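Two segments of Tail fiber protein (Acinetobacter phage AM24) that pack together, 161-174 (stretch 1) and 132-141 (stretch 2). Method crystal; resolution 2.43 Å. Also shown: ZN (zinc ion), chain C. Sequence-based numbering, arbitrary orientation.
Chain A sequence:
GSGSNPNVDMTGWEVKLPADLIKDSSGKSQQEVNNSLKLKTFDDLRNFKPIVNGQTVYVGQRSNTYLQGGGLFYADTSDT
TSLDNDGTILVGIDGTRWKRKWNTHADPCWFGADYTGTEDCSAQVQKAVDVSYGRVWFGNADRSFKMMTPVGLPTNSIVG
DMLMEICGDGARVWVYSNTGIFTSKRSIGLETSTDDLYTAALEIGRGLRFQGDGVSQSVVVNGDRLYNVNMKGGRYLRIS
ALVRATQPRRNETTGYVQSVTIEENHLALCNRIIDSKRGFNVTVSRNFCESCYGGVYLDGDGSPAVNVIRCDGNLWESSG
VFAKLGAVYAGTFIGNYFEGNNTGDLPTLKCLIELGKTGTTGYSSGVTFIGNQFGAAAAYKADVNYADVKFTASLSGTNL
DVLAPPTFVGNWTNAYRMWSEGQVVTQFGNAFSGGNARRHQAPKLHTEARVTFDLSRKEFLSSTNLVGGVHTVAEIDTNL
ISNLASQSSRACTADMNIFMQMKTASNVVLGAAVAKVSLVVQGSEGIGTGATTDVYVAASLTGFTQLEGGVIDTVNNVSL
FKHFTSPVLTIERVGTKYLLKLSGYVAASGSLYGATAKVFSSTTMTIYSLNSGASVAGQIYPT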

# COMPACT_ATOMS: atom_id res chain seq x y z
N ASP A 161 -12.73 25.58 -8.77
CA ASP A 161 -13.15 25.87 -7.40
C ASP A 161 -14.34 25.03 -6.94
O ASP A 161 -14.93 25.33 -5.90
CB ASP A 161 -13.47 27.36 -7.25
CG ASP A 161 -14.74 27.78 -7.98
OD1 ASP A 161 -15.23 27.02 -8.84
OD2 ASP A 161 -15.24 28.88 -7.69
N MSE A 162 -14.70 23.98 -7.68
CA MSE A 162 -15.88 23.19 -7.34
C MSE A 162 -15.53 21.81 -6.79
O MSE A 162 -14.44 21.29 -7.02
CB MSE A 162 -16.80 23.04 -8.56
CG MSE A 162 -17.21 24.35 -9.22
SE MSE A 162 -18.25 24.08 -10.87
CE MSE A 162 -20.00 23.74 -10.07
N LEU A 163 -16.48 21.23 -6.06
CA LEU A 163 -16.40 19.83 -5.63
C LEU A 163 -17.76 19.21 -5.87
O LEU A 163 -18.74 19.58 -5.21
CB LEU A 163 -15.98 19.72 -4.17
CG LEU A 163 -15.95 18.31 -3.60
CD1 LEU A 163 -14.70 17.62 -4.10
CD2 LEU A 163 -15.93 18.32 -2.07
N MSE A 164 -17.83 18.26 -6.79
CA MSE A 164 -19.12 17.70 -7.17
C MSE A 164 -19.31 16.30 -6.60
O MSE A 164 -18.34 15.58 -6.38
CB MSE A 164 -19.24 17.70 -8.69
CG MSE A 164 -18.92 19.07 -9.29
SE MSE A 164 -18.89 19.16 -11.25
CE MSE A 164 -17.37 17.99 -11.63
N GLU A 165 -20.56 15.92 -6.36
CA GLU A 165 -20.86 14.62 -5.78
C GLU A 165 -22.14 14.05 -6.37
O GLU A 165 -23.10 14.78 -6.63
CB GLU A 165 -20.99 14.71 -4.25
CG GLU A 165 -21.02 13.36 -3.54
CD GLU A 165 -20.54 13.42 -2.10
OE1 GLU A 165 -20.58 14.51 -1.50
OE2 GLU A 165 -20.12 12.36 -1.56
N ILE A 166 -22.14 12.74 -6.58
CA ILE A 166 -23.33 11.99 -6.98
C ILE A 166 -23.46 10.86 -5.96
O ILE A 166 -22.68 9.91 -5.98
CB ILE A 166 -23.23 11.44 -8.40
CG1 ILE A 166 -23.19 12.59 -9.42
CG2 ILE A 166 -24.38 10.50 -8.71
CD1 ILE A 166 -22.52 12.21 -10.70
N CYS A 167 -24.44 10.97 -5.07
CA CYS A 167 -24.50 10.10 -3.91
C CYS A 167 -25.96 9.76 -3.63
O CYS A 167 -26.86 10.14 -4.38
CB CYS A 167 -23.82 10.76 -2.70
SG CYS A 167 -24.75 12.18 -2.05
N GLY A 168 -26.19 9.05 -2.53
CA GLY A 168 -27.54 8.66 -2.18
C GLY A 168 -27.59 8.06 -0.80
O GLY A 168 -26.58 8.02 -0.08
N ASP A 169 -28.77 7.60 -0.44
CA ASP A 169 -29.02 6.97 0.85
C ASP A 169 -29.57 5.56 0.67
O ASP A 169 -30.44 5.11 1.43
CB ASP A 169 -29.97 7.82 1.69
CG ASP A 169 -29.74 7.64 3.17
OD1 ASP A 169 -29.01 6.69 3.55
OD2 ASP A 169 -30.29 8.44 3.96
N GLY A 170 -29.08 4.84 -0.34
CA GLY A 170 -29.50 3.49 -0.61
C GLY A 170 -30.28 3.31 -1.90
O GLY A 170 -30.57 2.17 -2.27
N ALA A 171 -30.62 4.40 -2.59
CA ALA A 171 -31.43 4.30 -3.79
C ALA A 171 -30.73 3.47 -4.86
O ALA A 171 -29.51 3.26 -4.83
CB ALA A 171 -31.75 5.69 -4.34
N ARG A 172 -31.51 3.00 -5.82
CA ARG A 172 -31.01 2.24 -6.96
C ARG A 172 -31.17 3.06 -8.23
O ARG A 172 -32.18 3.76 -8.41
CB ARG A 172 -31.74 0.91 -7.10
CG ARG A 172 -31.33 0.11 -8.33
CD ARG A 172 -32.43 -0.82 -8.77
NE ARG A 172 -32.36 -2.09 -8.05
CZ ARG A 172 -33.38 -2.65 -7.42
NH1 ARG A 172 -34.57 -2.07 -7.42
NH2 ARG A 172 -33.20 -3.81 -6.80
N VAL A 173 -30.17 2.99 -9.11
CA VAL A 173 -30.21 3.65 -10.41
C VAL A 173 -30.00 2.58 -11.47
O VAL A 173 -28.92 1.98 -11.55
CB VAL A 173 -29.14 4.75 -10.53
CG1 VAL A 173 -29.14 5.34 -11.94
CG2 VAL A 173 -29.38 5.83 -9.49
N TRP A 174 -31.03 2.32 -12.27
CA TRP A 174 -30.88 1.48 -13.45
C TRP A 174 -30.17 2.27 -14.54
O TRP A 174 -30.59 3.38 -14.87
CB TRP A 174 -32.23 0.99 -13.95
CG TRP A 174 -32.94 0.08 -13.01
CD1 TRP A 174 -33.91 0.42 -12.12
CD2 TRP A 174 -32.76 -1.34 -12.89
NE1 TRP A 174 -34.34 -0.69 -11.43
CE2 TRP A 174 -33.65 -1.78 -11.89
CE3 TRP A 174 -31.93 -2.27 -13.52
CZ2 TRP A 174 -33.73 -3.12 -11.51
CZ3 TRP A 174 -32.01 -3.60 -13.14
CH2 TRP A 174 -32.91 -4.01 -12.14
ZN ZN C . -27.77 6.41 5.44
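Stretch 2, residues 132-141: SYGRVWFGNA

Stretch 2 leaves a helix through Tyr133, whose phi is positive, and passes Gly134 to become an extended strand from Arg135 onward. This strand runs parallel to the stretch 1 strand that begins at Met164, the two axes diverging by 14° and approaching to 4.4 Å. Glu165 lies beside Arg135, Ile166 beside Val136 and Cys167 beside Trp137, with CA-CA separations of 4.7, 5.1 and 5.0 Å. The hydrogen bonds alternate between the chains as expected for parallel pairing: Glu165 N donates to Gly134 O (2.9 Å), Val136 N to Glu165 O (3.0 Å), Cys167 N to Val136 O (3.0 Å) and Phe138 N to Cys167 O (3.2 Å).

Arg135 covers the most surface. Its side chain, with chi1 in m, shares a sheet face with Glu165, and its guanidinium reaches back along stretch 1. NH1 of Arg135 donates to Leu163 O at 2.7 Å, while its NH2 forms a salt bridge with Glu165 OE1 at 2.8 Å; Glu165 CB lies over one guanidinium face. One arginine thus ties together a backbone carbonyl and a neighbouring carboxylate.

Phe138, the next largest contributor, points toward stretch 1. Val173 CG2 sits over its ring, 4.0 Å from Phe138 CD2, in a CH-pi contact, whereas Ile166 CG2 meets the ring edge at Phe138 CE1 (3.9 Å). Ala171 CB packs on Phe138 CB at 3.8 Å, so the phenylalanine is engaged by both strands of stretch 1.

Beyond Phe138 the regular ladder gives way to a convergence on Gly139 O, which accepts a hydrogen bond from Asp169 N (2.8 Å) and a weak one from Ala171 N (3.0 Å). Gly139 and Gly170 both adopt positive phi here, at backbone angles that call for glycine. Asp169 OD1 binds the zinc ion ZN at 2.3 Å.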

# COMPACT_ATOMS: atom_id res chain seq x y z
N SER A 132 -27.75 22.60 -8.22
CA SER A 132 -26.95 22.20 -7.07
C SER A 132 -25.45 22.34 -7.30
O SER A 132 -24.66 21.96 -6.43
CB SER A 132 -27.28 20.75 -6.68
OG SER A 132 -26.87 19.86 -7.71
N TYR A 133 -25.04 22.87 -8.45
CA TYR A 133 -23.63 22.92 -8.85
C TYR A 133 -23.02 21.52 -8.87
O TYR A 133 -21.87 21.32 -8.47
CB TYR A 133 -22.83 23.87 -7.95
CG TYR A 133 -23.34 25.29 -7.95
CD1 TYR A 133 -24.26 25.71 -7.00
CD2 TYR A 133 -22.91 26.21 -8.90
CE1 TYR A 133 -24.74 27.01 -6.99
CE2 TYR A 133 -23.39 27.52 -8.90
CZ TYR A 133 -24.30 27.91 -7.94
OH TYR A 133 -24.79 29.20 -7.91
N GLY A 134 -23.80 20.55 -9.33
CA GLY A 134 -23.32 19.19 -9.43
C GLY A 134 -23.27 18.43 -8.12
O GLY A 134 -22.27 17.76 -7.83
N ARG A 135 -24.32 18.51 -7.31
CA ARG A 135 -24.36 17.78 -6.04
C ARG A 135 -25.75 17.16 -5.92
O ARG A 135 -26.69 17.79 -5.41
CB ARG A 135 -24.02 18.69 -4.87
CG ARG A 135 -22.61 19.26 -4.96
CD ARG A 135 -22.14 19.88 -3.67
NE ARG A 135 -22.00 18.91 -2.59
CZ ARG A 135 -20.95 18.12 -2.42
NH1 ARG A 135 -19.94 18.17 -3.27
NH2 ARG A 135 -20.90 17.28 -1.40
N VAL A 136 -25.88 15.92 -6.38
CA VAL A 136 -27.17 15.26 -6.53
C VAL A 136 -27.24 14.08 -5.57
O VAL A 136 -26.25 13.39 -5.34
CB VAL A 136 -27.37 14.82 -7.99
CG1 VAL A 136 -28.77 14.26 -8.21
CG2 VAL A 136 -27.14 15.99 -8.90
N TRP A 137 -28.43 13.87 -5.00
CA TRP A 137 -28.67 12.84 -3.99
C TRP A 137 -29.98 12.14 -4.32
O TRP A 137 -31.00 12.80 -4.52
CB TRP A 137 -28.71 13.48 -2.59
CG TRP A 137 -29.18 12.63 -1.43
CD1 TRP A 137 -28.41 11.83 -0.63
CD2 TRP A 137 -30.52 12.53 -0.93
NE1 TRP A 137 -29.19 11.23 0.33
CE2 TRP A 137 -30.49 11.64 0.17
CE3 TRP A 137 -31.74 13.11 -1.29
CZ2 TRP A 137 -31.64 11.32 0.90
CZ3 TRP A 137 -32.87 12.79 -0.57
CH2 TRP A 137 -32.82 11.90 0.51
N PHE A 138 -29.95 10.81 -4.38
CA PHE A 138 -31.04 10.04 -4.96
C PHE A 138 -31.98 9.42 -3.94
O PHE A 138 -32.98 8.81 -4.33
CB PHE A 138 -30.48 8.95 -5.87
CG PHE A 138 -29.98 9.47 -7.20
CD1 PHE A 138 -28.69 9.98 -7.32
CD2 PHE A 138 -30.79 9.44 -8.32
CE1 PHE A 138 -28.23 10.45 -8.54
CE2 PHE A 138 -30.33 9.90 -9.54
CZ PHE A 138 -29.04 10.41 -9.65
N GLY A 139 -31.70 9.54 -2.64
CA GLY A 139 -32.63 9.08 -1.63
C GLY A 139 -32.39 7.65 -1.17
O GLY A 139 -31.33 7.07 -1.38
N ASN A 140 -33.42 7.08 -0.55
CA ASN A 140 -33.30 5.81 0.16
C ASN A 140 -33.63 4.62 -0.74
O ASN A 140 -34.00 4.77 -1.91
CB ASN A 140 -34.18 5.81 1.41
CG ASN A 140 -35.67 5.87 1.10
OD1 ASN A 140 -36.10 6.42 0.09
ND2 ASN A 140 -36.47 5.31 1.99
N ALA A 141 -33.50 3.42 -0.18
CA ALA A 141 -33.63 2.19 -0.94
C ALA A 141 -35.03 1.96 -1.50
O ALA A 141 -35.20 1.11 -2.37
CB ALA A 141 -33.22 0.99 -0.08